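Local coordinates for protein beta-galactosidase (Geobacillus stearothermophilus, PDB 4OIF) that probably hydrolyses terminal non-reducing beta-D-galactose residues of beta-D-galactosides, as a zinc-containing, trimeric enzyme of glycoside hydrolase family 42, at residues A[185-190]-A[201-206]; A[190-195]-A[509-514]; A[334-339]-A[384-389]. One frame throughout, in Å; residues are numbered along the deposited sequence.

Interactions 1 and 2 are neighbours on helix 184-191, with centres about 13 Å apart. They share A190, and N188 OD1 of the first probably hydrogen-bonds T193 OG1 of the second at 2.5 Å. Interaction 1 ties the helix to the loop that follows it, within the barrel domain. Interaction 2 ties the end of the same helix to the trimerisation domain, and both reach the second subunit. Interaction 3 lies on the opposite side of the chain's centre, about 57 Å from interaction 1 between centres, and meets the third subunit. The K337 side chain is about 10 Å from that of E322, the predicted nucleophile; that of I206 is about 12 Å from that of zinc ligand C168.

Interaction 1. Residues A[185-190]-A[201-206]; sequences DALNAA and TDWSQI
OD1 of D202, just ahead of the W203 that packs on L187, is gripped twice by S204: its OG lies 2.7 Å from OD1 and its N 2.9 Å, on opposite faces of the carboxylate plane. The backbone bond makes an Asx turn, and S204 OG also reaches Q99 of the second subunit. Q205 folds back in turn, OE1 taking the N-H of T201 at 2.8 Å while NE2 gives to T201 OG1 at 3.2 Å, that oxygen lying in the amide plane. With 201-206 so braced, W203 and I206 meet helix 184-191 at L187. CG of L187 stands anti to the backbone N (chi1 -174°), which carries CD1 out to the loop. That methyl comes obliquely to the benzene part of the indole, 3.6 Å from W203 CZ3, and meets I206 CD1 tip to tip at 3.8 Å. L176 of helix 166-179 touches all three side chains, so the loop leading to helix 218-246 packs on two helices of the barrel domain. No hydrogen bond joins 185-190 to 201-206; N188 ND2 ties the helix to Y200 O just before it. The D202-S204 and T201-Q205 bonds stay within the loop, and the contact rests on burying L187 and I206.

Interaction 2. Residues A[190-195]-A[509-514]; sequences AWWTSF and HDLAYL
CA of A190 and CA of H509 approach to 5.9 Å where helix 184-191 runs out, W192 closing it with positive phi (55°) in a Schellman motif. The methyl of A190 sits squarely over one face of the H509 imidazole, CB 3.8 Å from the ring centroid and 9° off its normal, a CH-pi contact. A chi1 of -67° turns the ring to this place, CG lying beside the backbone N of H509 and opposite its carbonyl carbon. A glycine in place of H509 would probably leave the A190 methyl without its aromatic cover and open a gap at the helix end. A water lies 2.6 Å from O of A190 and 2.9 Å from O of H509, placed to donate to either carbonyl. Here the TIM-barrel domain, through the helix end, meets the trimerisation domain, through the loop between strand 496-500 and helix 519-525. L511 wedges in from that loop: its CD1 is 3.5 Å from O of A190 and its CD2 3.6 Å from the same oxygen. The side chains of W192 and L511 cross at about a right angle, CD1 of L511 lying 4.1 Å from CB of W192. The far end of the indole belongs to the trimer, NE1 hydrogen-bonding to Q25 OE1 of the second subunit and the ring meeting W26 of that subunit edge-to-face; D510 forms a salt bridge with K371 there.

Interaction 3. Residues A[334-339]-A[384-389]; sequences NKAKRP and DSRVFQ
R386 reaches from the start of helix 386-399 to the backbone of 334-339, its guanidinium meeting K337 O end-on and the ring of P339 at a slant. Both terminal nitrogens point at one acceptor: NH1 is 3.0 Å from O of K337 and NH2 also 3.0 Å from that oxygen, two hydrogen bonds, each bent, with an N-H...O angle of 143°. The oxygen sits at the edge of the guanidinium, near its plane; NH1 lies in the carbonyl plane of K337, whereas NH2 is tilted 28° from it. CG of R386 fits between its backbone N and carbonyl carbon (chi1 73°), and the chain is extended from CG to NE, which gives the reach. P339 crosses obliquely, its CD 3.4 Å from NH1 of R386, and the A336 methyl approaches NH2 of R386 to 4.1 Å.

In the TIM barrel, 334-339 lies in the loop after strand 319-322, which carries the predicted nucleophile E322, and the helix follows the eighth barrel strand, 356-359. S385 is the N-cap: its OG accepts from F388 N at 3.1 Å and more weakly from V387 N. K337 turns its own side chain away from R386, NZ bonding to T324 O, H342 and S345.

NH1 of R338 is 4.5 Å from NH2 of R386, two like charges, with the K335 CE methylene 3.5 Å above the centre of the R338 guanidinium plane. Acids of the third subunit answer the two arginines: E531 of that subunit forms a salt bridge with R386 NH2, and D533 and D573, likewise of the third subunit, with R338 NH2.

Interaction 1. Residues A[185-190]-A[201-206]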
ATOM      1  N   ASP A 185     -23.031  21.620 -25.661  1.00 10.68           N
ATOM      2  CA  ASP A 185     -23.577  20.387 -26.238  1.00  8.30           C
ATOM      3  C   ASP A 185     -22.454  19.519 -26.767  1.00 14.33           C
ATOM      4  O   ASP A 185     -22.432  18.316 -26.521  1.00 11.03           O
ATOM      5  CB  ASP A 185     -24.557  20.672 -27.371  1.00 10.66           C
ATOM      6  CG  ASP A 185     -25.780  21.428 -26.906  1.00 17.78           C
ATOM      7  OD1 ASP A 185     -25.987  21.526 -25.678  1.00 11.69           O
ATOM      8  OD2 ASP A 185     -26.534  21.923 -27.774  1.00 18.12           O
ATOM      9  N   ALA A 186     -21.520  20.137 -27.489  1.00  9.24           N
ATOM     10  CA  ALA A 186     -20.384  19.422 -28.044  1.00  8.36           C
ATOM     11  C   ALA A 186     -19.541  18.793 -26.949  1.00  7.80           C
ATOM     12  O   ALA A 186     -19.198  17.625 -27.038  1.00  8.31           O
ATOM     13  CB  ALA A 186     -19.534  20.350 -28.895  1.00 14.34           C
ATOM     14  N   LEU A 187     -19.217  19.566 -25.916  1.00  7.30           N
ATOM     15  CA  LEU A 187     -18.436  19.035 -24.812  1.00  9.92           C
ATOM     16  C   LEU A 187     -19.162  17.821 -24.201  1.00 11.15           C
ATOM     17  O   LEU A 187     -18.602  16.717 -24.127  1.00  9.04           O
ATOM     18  CB  LEU A 187     -18.178  20.115 -23.751  1.00 10.64           C
ATOM     19  CG  LEU A 187     -17.243  19.685 -22.603  1.00  7.27           C
ATOM     20  CD1 LEU A 187     -16.307  20.811 -22.151  1.00  2.66           C
ATOM     21  CD2 LEU A 187     -18.051  19.160 -21.430  1.00  5.81           C
ATOM     22  N   ASN A 188     -20.415  18.028 -23.800  1.00  6.49           N
ATOM     23  CA  ASN A 188     -21.239  16.967 -23.227  1.00  7.67           C
ATOM     24  C   ASN A 188     -21.385  15.713 -24.095  1.00  5.85           C
ATOM     25  O   ASN A 188     -21.493  14.610 -23.569  1.00  6.15           O
ATOM     26  CB  ASN A 188     -22.617  17.522 -22.897  1.00  6.02           C
ATOM     27  CG  ASN A 188     -22.628  18.273 -21.592  1.00  6.39           C
ATOM     28  OD1 ASN A 188     -22.022  17.838 -20.616  1.00  5.13           O
ATOM     29  ND2 ASN A 188     -23.296  19.420 -21.568  1.00  3.41           N
ATOM     30  N   ALA A 189     -21.369  15.885 -25.414  1.00  5.39           N
ATOM     31  CA  ALA A 189     -21.455  14.767 -26.342  1.00  6.64           C
ATOM     32  C   ALA A 189     -20.129  14.024 -26.402  1.00 11.21           C
ATOM     33  O   ALA A 189     -20.086  12.802 -26.356  1.00  9.67           O
ATOM     34  CB  ALA A 189     -21.853  15.254 -27.737  1.00  7.39           C
ATOM     35  N   ALA A 190     -19.046  14.783 -26.506  1.00  8.14           N
ATOM     36  CA  ALA A 190     -17.709  14.220 -26.537  1.00 10.42           C
ATOM     37  C   ALA A 190     -17.403  13.389 -25.289  1.00 15.49           C
ATOM     38  O   ALA A 190     -16.775  12.341 -25.376  1.00  9.57           O
ATOM     39  CB  ALA A 190     -16.680  15.335 -26.691  1.00  5.09           C
ATOM     40  N   THR A 201     -24.551  21.976 -17.383  1.00  8.92           N
ATOM     41  CA  THR A 201     -25.480  22.958 -17.928  1.00  8.33           C
ATOM     42  C   THR A 201     -24.932  24.380 -17.828  1.00 10.85           C
ATOM     43  O   THR A 201     -25.597  25.337 -18.213  1.00 18.09           O
ATOM     44  CB  THR A 201     -26.860  22.866 -17.237  1.00  7.71           C
ATOM     45  OG1 THR A 201     -26.693  22.726 -15.820  1.00  5.97           O
ATOM     46  CG2 THR A 201     -27.627  21.666 -17.767  1.00  3.50           C
ATOM     47  N   ASP A 202     -23.709  24.515 -17.330  1.00 11.60           N
ATOM     48  CA  ASP A 202     -23.018  25.804 -17.331  1.00  9.52           C
ATOM     49  C   ASP A 202     -21.527  25.559 -17.202  1.00 13.77           C
ATOM     50  O   ASP A 202     -21.108  24.704 -16.417  1.00 19.77           O
ATOM     51  CB  ASP A 202     -23.507  26.706 -16.188  1.00 11.38           C
ATOM     52  CG  ASP A 202     -23.017  28.148 -16.322  1.00 24.67           C
ATOM     53  OD1 ASP A 202     -21.892  28.471 -15.866  1.00 21.42           O
ATOM     54  OD2 ASP A 202     -23.770  28.964 -16.890  1.00 28.40           O
ATOM     55  N   TRP A 203     -20.732  26.314 -17.957  1.00  9.11           N
ATOM     56  CA  TRP A 203     -19.277  26.180 -17.940  1.00  6.17           C
ATOM     57  C   TRP A 203     -18.662  26.312 -16.546  1.00  8.60           C
ATOM     58  O   TRP A 203     -17.616  25.738 -16.274  1.00 12.83           O
ATOM     59  CB  TRP A 203     -18.637  27.221 -18.856  1.00  8.37           C
ATOM     60  CG  TRP A 203     -18.938  27.018 -20.290  1.00 13.62           C
ATOM     61  CD1 TRP A 203     -19.888  27.663 -21.028  1.00  8.15           C
ATOM     62  CD2 TRP A 203     -18.295  26.096 -21.178  1.00 11.19           C
ATOM     63  NE1 TRP A 203     -19.868  27.207 -22.324  1.00 12.75           N
ATOM     64  CE2 TRP A 203     -18.903  26.245 -22.445  1.00 11.61           C
ATOM     65  CE3 TRP A 203     -17.267  25.162 -21.028  1.00  9.26           C
ATOM     66  CZ2 TRP A 203     -18.515  25.495 -23.554  1.00 15.74           C
ATOM     67  CZ3 TRP A 203     -16.881  24.412 -22.136  1.00 12.03           C
ATOM     68  CH2 TRP A 203     -17.503  24.585 -23.378  1.00 11.33           C
ATOM     69  N   SER A 204     -19.308  27.070 -15.669  1.00 10.85           N
ATOM     70  CA  SER A 204     -18.819  27.232 -14.309  1.00 10.44           C
ATOM     71  C   SER A 204     -18.866  25.936 -13.504  1.00  9.84           C
ATOM     72  O   SER A 204     -18.243  25.840 -12.452  1.00 18.38           O
ATOM     73  CB  SER A 204     -19.629  28.302 -13.580  1.00 11.62           C
ATOM     74  OG  SER A 204     -20.974  27.892 -13.421  1.00 13.43           O
ATOM     75  N   GLN A 205     -19.611  24.946 -13.983  1.00  7.91           N
ATOM     76  CA  GLN A 205     -19.731  23.691 -13.246  1.00 13.10           C
ATOM     77  C   GLN A 205     -18.535  22.789 -13.480  1.00 10.59           C
ATOM     78  O   GLN A 205     -18.179  21.994 -12.626  1.00 15.89           O
ATOM     79  CB  GLN A 205     -21.012  22.951 -13.626  1.00  7.07           C
ATOM     80  CG  GLN A 205     -22.292  23.592 -13.111  1.00  5.19           C
ATOM     81  CD  GLN A 205     -23.483  23.207 -13.953  1.00 11.59           C
ATOM     82  OE1 GLN A 205     -23.365  22.391 -14.869  1.00 12.34           O
ATOM     83  NE2 GLN A 205     -24.635  23.796 -13.663  1.00  6.27           N
ATOM     84  N   ILE A 206     -17.907  22.918 -14.638  1.00  9.69           N
ATOM     85  CA  ILE A 206     -16.790  22.053 -14.977  1.00 11.72           C
ATOM     86  C   ILE A 206     -15.531  22.374 -14.169  1.00 10.78           C
ATOM     87  O   ILE A 206     -15.025  23.486 -14.216  1.00 12.23           O
ATOM     88  CB  ILE A 206     -16.463  22.153 -16.470  1.00  6.17           C
ATOM     89  CG1 ILE A 206     -17.695  21.758 -17.289  1.00 11.09           C
ATOM     90  CG2 ILE A 206     -15.253  21.286 -16.796  1.00  7.29           C
ATOM     91  CD1 ILE A 206     -17.611  22.094 -18.769  1.00 11.88           C
TER

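Interaction 2. Residues A[190-195]-A[509-514]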
ATOM      1  N   ALA A 190     -19.046  14.783 -26.506  1.00  8.14           N
ATOM      2  CA  ALA A 190     -17.709  14.220 -26.537  1.00 10.42           C
ATOM      3  C   ALA A 190     -17.403  13.389 -25.289  1.00 15.49           C
ATOM      4  O   ALA A 190     -16.775  12.341 -25.376  1.00  9.57           O
ATOM      5  CB  ALA A 190     -16.680  15.335 -26.691  1.00  5.09           C
ATOM      6  N   TRP A 191     -17.840  13.867 -24.129  1.00  8.80           N
ATOM      7  CA  TRP A 191     -17.471  13.229 -22.865  1.00  8.79           C
ATOM      8  C   TRP A 191     -18.471  12.198 -22.383  1.00  9.65           C
ATOM      9  O   TRP A 191     -18.225  11.535 -21.370  1.00 12.42           O
ATOM     10  CB  TRP A 191     -17.311  14.272 -21.771  1.00  5.88           C
ATOM     11  CG  TRP A 191     -16.134  15.128 -21.918  1.00  8.45           C
ATOM     12  CD1 TRP A 191     -15.199  15.090 -22.917  1.00 11.35           C
ATOM     13  CD2 TRP A 191     -15.737  16.168 -21.033  1.00  5.07           C
ATOM     14  NE1 TRP A 191     -14.240  16.051 -22.699  1.00  5.33           N
ATOM     15  CE2 TRP A 191     -14.550  16.726 -21.548  1.00  5.03           C
ATOM     16  CE3 TRP A 191     -16.267  16.683 -19.851  1.00  4.43           C
ATOM     17  CZ2 TRP A 191     -13.892  17.768 -20.922  1.00  5.67           C
ATOM     18  CZ3 TRP A 191     -15.619  17.722 -19.236  1.00  7.11           C
ATOM     19  CH2 TRP A 191     -14.443  18.256 -19.769  1.00  6.29           C
ATOM     20  N   TRP A 192     -19.599  12.092 -23.089  1.00  9.92           N
ATOM     21  CA  TRP A 192     -20.703  11.188 -22.727  1.00  7.45           C
ATOM     22  C   TRP A 192     -21.187  11.445 -21.292  1.00  7.43           C
ATOM     23  O   TRP A 192     -21.308  10.519 -20.480  1.00  7.70           O
ATOM     24  CB  TRP A 192     -20.283   9.718 -22.900  1.00  7.94           C
ATOM     25  CG  TRP A 192     -21.445   8.795 -23.175  1.00 10.91           C
ATOM     26  CD1 TRP A 192     -22.060   7.973 -22.284  1.00  5.81           C
ATOM     27  CD2 TRP A 192     -22.141   8.626 -24.424  1.00  9.44           C
ATOM     28  NE1 TRP A 192     -23.091   7.299 -22.894  1.00 11.37           N
ATOM     29  CE2 TRP A 192     -23.164   7.681 -24.206  1.00 10.49           C
ATOM     30  CE3 TRP A 192     -21.993   9.177 -25.700  1.00  7.51           C
ATOM     31  CZ2 TRP A 192     -24.036   7.273 -25.215  1.00  9.52           C
ATOM     32  CZ3 TRP A 192     -22.854   8.772 -26.701  1.00  8.61           C
ATOM     33  CH2 TRP A 192     -23.867   7.829 -26.453  1.00  9.61           C
ATOM     34  N   THR A 193     -21.468  12.707 -20.988  1.00  7.00           N
ATOM     35  CA  THR A 193     -21.787  13.101 -19.622  1.00  5.89           C
ATOM     36  C   THR A 193     -23.202  12.733 -19.198  1.00  9.53           C
ATOM     37  O   THR A 193     -23.534  12.849 -18.017  1.00  7.94           O
ATOM     38  CB  THR A 193     -21.607  14.609 -19.412  1.00  4.87           C
ATOM     39  OG1 THR A 193     -22.335  15.323 -20.414  1.00  4.40           O
ATOM     40  CG2 THR A 193     -20.139  14.974 -19.497  1.00  6.06           C
ATOM     41  N   SER A 194     -24.030  12.288 -20.138  1.00  3.81           N
ATOM     42  CA  SER A 194     -25.358  11.799 -19.784  1.00  3.98           C
ATOM     43  C   SER A 194     -25.278  10.651 -18.782  1.00  6.18           C
ATOM     44  O   SER A 194     -26.133  10.503 -17.913  1.00  8.18           O
ATOM     45  CB  SER A 194     -26.112  11.349 -21.034  1.00  4.78           C
ATOM     46  OG  SER A 194     -25.299  10.504 -21.824  1.00  9.59           O
ATOM     47  N   PHE A 195     -24.237   9.838 -18.924  1.00  6.64           N
ATOM     48  CA  PHE A 195     -23.950   8.740 -18.015  1.00  6.11           C
ATOM     49  C   PHE A 195     -23.776   9.248 -16.574  1.00  5.52           C
ATOM     50  O   PHE A 195     -23.000  10.171 -16.322  1.00  8.19           O
ATOM     51  CB  PHE A 195     -22.692   8.005 -18.504  1.00  8.50           C
ATOM     52  CG  PHE A 195     -22.254   6.882 -17.621  1.00  9.56           C
ATOM     53  CD1 PHE A 195     -22.909   5.660 -17.653  1.00  6.71           C
ATOM     54  CD2 PHE A 195     -21.174   7.040 -16.761  1.00  9.63           C
ATOM     55  CE1 PHE A 195     -22.501   4.614 -16.837  1.00  8.37           C
ATOM     56  CE2 PHE A 195     -20.761   5.992 -15.944  1.00  8.61           C
ATOM     57  CZ  PHE A 195     -21.427   4.781 -15.984  1.00  6.05           C
ATOM     58  N   HIS A 509     -11.741  11.178 -28.460  1.00 12.07           N
ATOM     59  CA  HIS A 509     -12.514  11.597 -27.281  1.00 13.09           C
ATOM     60  C   HIS A 509     -12.686  10.469 -26.293  1.00 14.04           C
ATOM     61  O   HIS A 509     -13.458  10.597 -25.338  1.00 17.79           O
ATOM     62  CB  HIS A 509     -13.909  12.086 -27.661  1.00 10.44           C
ATOM     63  CG  HIS A 509     -13.917  13.353 -28.452  1.00 28.73           C
ATOM     64  ND1 HIS A 509     -13.281  14.499 -28.026  1.00 23.41           N
ATOM     65  CD2 HIS A 509     -14.501  13.658 -29.637  1.00 11.79           C
ATOM     66  CE1 HIS A 509     -13.464  15.454 -28.920  1.00 16.97           C
ATOM     67  NE2 HIS A 509     -14.197  14.969 -29.907  1.00 11.17           N
ATOM     68  N   ASP A 510     -11.983   9.366 -26.540  1.00  8.83           N
ATOM     69  CA  ASP A 510     -12.222   8.098 -25.854  1.00  6.58           C
ATOM     70  C   ASP A 510     -13.700   7.680 -26.009  1.00  8.35           C
ATOM     71  O   ASP A 510     -14.313   7.083 -25.124  1.00 14.42           O
ATOM     72  CB  ASP A 510     -11.809   8.175 -24.376  1.00  5.64           C
ATOM     73  CG  ASP A 510     -11.659   6.787 -23.735  1.00  8.74           C
ATOM     74  OD1 ASP A 510     -11.005   5.903 -24.335  1.00  4.02           O
ATOM     75  OD2 ASP A 510     -12.227   6.570 -22.641  1.00  6.34           O
ATOM     76  N   LEU A 511     -14.265   7.990 -27.160  1.00 10.27           N
ATOM     77  CA  LEU A 511     -15.616   7.565 -27.476  1.00  8.88           C
ATOM     78  C   LEU A 511     -15.524   6.311 -28.347  1.00  8.99           C
ATOM     79  O   LEU A 511     -14.781   6.285 -29.331  1.00  8.05           O
ATOM     80  CB  LEU A 511     -16.352   8.689 -28.187  1.00 11.26           C
ATOM     81  CG  LEU A 511     -17.717   9.190 -27.737  1.00 22.08           C
ATOM     82  CD1 LEU A 511     -17.872   9.153 -26.229  1.00  8.41           C
ATOM     83  CD2 LEU A 511     -17.906  10.615 -28.283  1.00 10.31           C
ATOM     84  N   ALA A 512     -16.238   5.259 -27.965  1.00  6.79           N
ATOM     85  CA  ALA A 512     -16.218   4.006 -28.717  1.00  8.28           C
ATOM     86  C   ALA A 512     -16.734   4.178 -30.151  1.00 13.73           C
ATOM     87  O   ALA A 512     -17.777   4.806 -30.365  1.00 13.29           O
ATOM     88  CB  ALA A 512     -17.032   2.957 -27.994  1.00  5.63           C
ATOM     89  N   TYR A 513     -15.989   3.640 -31.124  1.00  9.90           N
ATOM     90  CA  TYR A 513     -16.466   3.550 -32.512  1.00  8.22           C
ATOM     91  C   TYR A 513     -17.635   2.585 -32.546  1.00 12.77           C
ATOM     92  O   TYR A 513     -17.579   1.497 -31.960  1.00  8.68           O
ATOM     93  CB  TYR A 513     -15.371   3.071 -33.472  1.00  7.11           C
ATOM     94  CG  TYR A 513     -14.347   4.118 -33.827  1.00  9.38           C
ATOM     95  CD1 TYR A 513     -14.635   5.098 -34.768  1.00 10.03           C
ATOM     96  CD2 TYR A 513     -13.082   4.125 -33.230  1.00 10.67           C
ATOM     97  CE1 TYR A 513     -13.705   6.070 -35.101  1.00 10.38           C
ATOM     98  CE2 TYR A 513     -12.135   5.095 -33.564  1.00  8.51           C
ATOM     99  CZ  TYR A 513     -12.461   6.063 -34.502  1.00 10.83           C
ATOM    100  OH  TYR A 513     -11.554   7.035 -34.845  1.00 10.74           O
ATOM    101  N   LEU A 514     -18.703   2.978 -33.218  1.00  6.23           N
ATOM    102  CA  LEU A 514     -19.922   2.199 -33.159  1.00  8.07           C
ATOM    103  C   LEU A 514     -20.121   1.381 -34.420  1.00 12.94           C
ATOM    104  O   LEU A 514     -19.663   1.754 -35.497  1.00 10.55           O
ATOM    105  CB  LEU A 514     -21.127   3.111 -32.937  1.00 14.06           C
ATOM    106  CG  LEU A 514     -21.246   3.899 -31.630  1.00 14.40           C
ATOM    107  CD1 LEU A 514     -22.640   4.514 -31.564  1.00  9.22           C
ATOM    108  CD2 LEU A 514     -20.976   3.030 -30.406  1.00  7.38           C
TER
HETATM  109  O   HOH W   1     -16.001  10.355 -23.964  1.00  8.98           O

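Interaction 3. Residues A[334-339]-A[384-389]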
ATOM      1  N   ASN A 334      20.557   1.810  -4.926  1.00 10.73           N
ATOM      2  CA  ASN A 334      21.437   2.717  -5.657  1.00 19.66           C
ATOM      3  C   ASN A 334      22.785   2.096  -5.997  1.00 12.70           C
ATOM      4  O   ASN A 334      23.812   2.463  -5.448  1.00 10.73           O
ATOM      5  CB  ASN A 334      21.624   4.009  -4.867  1.00 14.83           C
ATOM      6  CG  ASN A 334      20.318   4.758  -4.700  1.00 17.27           C
ATOM      7  OD1 ASN A 334      19.742   5.245  -5.674  1.00 12.17           O
ATOM      8  ND2 ASN A 334      19.826   4.826  -3.466  1.00 18.44           N
ATOM      9  N   LYS A 335      22.754   1.148  -6.922  1.00  8.95           N
ATOM     10  CA  LYS A 335      23.952   0.458  -7.362  1.00 13.50           C
ATOM     11  C   LYS A 335      24.670   1.298  -8.415  1.00 13.39           C
ATOM     12  O   LYS A 335      24.036   1.880  -9.301  1.00  8.85           O
ATOM     13  CB  LYS A 335      23.590  -0.918  -7.916  1.00  8.04           C
ATOM     14  CG  LYS A 335      24.718  -1.922  -7.989  1.00 10.37           C
ATOM     15  CD  LYS A 335      24.173  -3.266  -8.448  1.00  8.23           C
ATOM     16  CE  LYS A 335      25.249  -4.307  -8.565  1.00  6.74           C
ATOM     17  NZ  LYS A 335      24.651  -5.537  -9.134  1.00 13.54           N
ATOM     18  N   ALA A 336      25.993   1.360  -8.305  1.00  5.47           N
ATOM     19  CA  ALA A 336      26.817   2.092  -9.254  1.00  9.06           C
ATOM     20  C   ALA A 336      27.174   1.244 -10.467  1.00 13.65           C
ATOM     21  O   ALA A 336      27.203   0.009 -10.402  1.00  7.75           O
ATOM     22  CB  ALA A 336      28.087   2.595  -8.576  1.00  6.26           C
ATOM     23  N   LYS A 337      27.438   1.931 -11.576  1.00 13.59           N
ATOM     24  CA  LYS A 337      27.949   1.301 -12.780  1.00 12.09           C
ATOM     25  C   LYS A 337      29.239   0.532 -12.504  1.00 15.00           C
ATOM     26  O   LYS A 337      30.148   1.036 -11.833  1.00 17.19           O
ATOM     27  CB  LYS A 337      28.197   2.350 -13.861  1.00 10.30           C
ATOM     28  CG  LYS A 337      26.941   2.942 -14.462  1.00 11.72           C
ATOM     29  CD  LYS A 337      27.275   4.140 -15.339  1.00 11.31           C
ATOM     30  CE  LYS A 337      26.123   4.477 -16.275  1.00 12.57           C
ATOM     31  NZ  LYS A 337      26.315   5.789 -16.945  1.00 12.11           N
ATOM     32  N   ARG A 338      29.309  -0.690 -13.017  1.00  7.15           N
ATOM     33  CA  ARG A 338      30.536  -1.481 -12.976  1.00  8.60           C
ATOM     34  C   ARG A 338      31.553  -0.883 -13.927  1.00  7.36           C
ATOM     35  O   ARG A 338      31.168  -0.226 -14.885  1.00  9.76           O
ATOM     36  CB  ARG A 338      30.254  -2.941 -13.346  1.00 11.02           C
ATOM     37  CG  ARG A 338      30.047  -3.826 -12.147  1.00 14.76           C
ATOM     38  CD  ARG A 338      28.874  -3.352 -11.310  1.00  9.61           C
ATOM     39  NE  ARG A 338      28.792  -4.116 -10.077  1.00 23.57           N
ATOM     40  CZ  ARG A 338      28.755  -3.586  -8.863  1.00 13.72           C
ATOM     41  NH1 ARG A 338      28.759  -2.270  -8.703  1.00  5.24           N
ATOM     42  NH2 ARG A 338      28.690  -4.387  -7.810  1.00 19.06           N
ATOM     43  N   PRO A 339      32.855  -1.103 -13.662  1.00 12.66           N
ATOM     44  CA  PRO A 339      33.909  -0.637 -14.576  1.00  6.77           C
ATOM     45  C   PRO A 339      33.556  -0.963 -16.023  1.00  9.67           C
ATOM     46  O   PRO A 339      33.102  -2.079 -16.285  1.00 10.32           O
ATOM     47  CB  PRO A 339      35.136  -1.429 -14.128  1.00  5.25           C
ATOM     48  CG  PRO A 339      34.896  -1.674 -12.661  1.00 15.29           C
ATOM     49  CD  PRO A 339      33.405  -1.836 -12.506  1.00 10.43           C
ATOM     50  N   ASP A 384      41.952  10.301  -8.730  1.00 11.55           N
ATOM     51  CA  ASP A 384      42.260   8.907  -8.479  1.00 23.30           C
ATOM     52  C   ASP A 384      41.034   7.976  -8.530  1.00 22.62           C
ATOM     53  O   ASP A 384      41.164   6.759  -8.590  1.00 32.69           O
ATOM     54  CB  ASP A 384      42.926   8.841  -7.100  1.00 32.50           C
ATOM     55  CG  ASP A 384      43.631   7.561  -6.861  1.00 38.72           C
ATOM     56  OD1 ASP A 384      43.845   6.827  -7.844  1.00 51.27           O
ATOM     57  OD2 ASP A 384      43.975   7.293  -5.687  1.00 50.21           O
ATOM     58  N   SER A 385      39.844   8.564  -8.494  1.00 22.84           N
ATOM     59  CA  SER A 385      38.587   7.821  -8.489  1.00 16.38           C
ATOM     60  C   SER A 385      38.321   7.043  -9.774  1.00 17.92           C
ATOM     61  O   SER A 385      38.577   7.544 -10.873  1.00 11.92           O
ATOM     62  CB  SER A 385      37.429   8.792  -8.237  1.00 14.36           C
ATOM     63  OG  SER A 385      36.240   8.356  -8.874  1.00 14.46           O
ATOM     64  N   ARG A 386      37.777   5.831  -9.645  1.00 12.84           N
ATOM     65  CA  ARG A 386      37.454   5.035 -10.831  1.00  8.48           C
ATOM     66  C   ARG A 386      36.391   5.737 -11.674  1.00 13.19           C
ATOM     67  O   ARG A 386      36.401   5.649 -12.909  1.00 12.54           O
ATOM     68  CB  ARG A 386      37.001   3.620 -10.454  1.00  4.56           C
ATOM     69  CG  ARG A 386      35.613   3.467  -9.832  1.00  5.47           C
ATOM     70  CD  ARG A 386      35.338   1.977  -9.648  1.00  4.88           C
ATOM     71  NE  ARG A 386      34.011   1.631  -9.136  1.00  5.57           N
ATOM     72  CZ  ARG A 386      32.967   1.303  -9.895  1.00 10.20           C
ATOM     73  NH1 ARG A 386      33.070   1.307 -11.217  1.00  7.20           N
ATOM     74  NH2 ARG A 386      31.807   0.987  -9.335  1.00 11.86           N
ATOM     75  N   VAL A 387      35.497   6.455 -11.003  1.00  7.90           N
ATOM     76  CA  VAL A 387      34.457   7.196 -11.686  1.00  9.83           C
ATOM     77  C   VAL A 387      35.076   8.334 -12.482  1.00  6.64           C
ATOM     78  O   VAL A 387      34.771   8.502 -13.673  1.00  9.09           O
ATOM     79  CB  VAL A 387      33.394   7.741 -10.700  1.00  8.65           C
ATOM     80  CG1 VAL A 387      32.323   8.502 -11.447  1.00  9.85           C
ATOM     81  CG2 VAL A 387      32.748   6.597  -9.957  1.00 12.76           C
ATOM     82  N   PHE A 388      35.959   9.097 -11.836  1.00  8.41           N
ATOM     83  CA  PHE A 388      36.637  10.209 -12.508  1.00  7.98           C
ATOM     84  C   PHE A 388      37.409   9.709 -13.722  1.00 12.45           C
ATOM     85  O   PHE A 388      37.345  10.303 -14.805  1.00  9.88           O
ATOM     86  CB  PHE A 388      37.588  10.951 -11.558  1.00 10.52           C
ATOM     87  CG  PHE A 388      38.145  12.232 -12.139  1.00 11.86           C
ATOM     88  CD1 PHE A 388      39.314  12.224 -12.894  1.00 11.40           C
ATOM     89  CD2 PHE A 388      37.484  13.442 -11.943  1.00  6.91           C
ATOM     90  CE1 PHE A 388      39.817  13.393 -13.438  1.00 10.62           C
ATOM     91  CE2 PHE A 388      37.979  14.622 -12.484  1.00 10.12           C
ATOM     92  CZ  PHE A 388      39.148  14.598 -13.234  1.00 11.01           C
ATOM     93  N   GLN A 389      38.124   8.604 -13.543  1.00 11.02           N
ATOM     94  CA  GLN A 389      38.939   8.061 -14.615  1.00 10.65           C
ATOM     95  C   GLN A 389      38.076   7.565 -15.768  1.00 12.28           C
ATOM     96  O   GLN A 389      38.396   7.818 -16.928  1.00 12.98           O
ATOM     97  CB  GLN A 389      39.855   6.946 -14.089  1.00  8.93           C
ATOM     98  CG  GLN A 389      41.012   7.455 -13.215  1.00  6.01           C
ATOM     99  CD  GLN A 389      41.796   8.606 -13.864  1.00 28.35           C
ATOM    100  OE1 GLN A 389      42.151   8.552 -15.050  1.00 34.43           O
ATOM    101  NE2 GLN A 389      42.068   9.653 -13.084  1.00 14.75           N
TER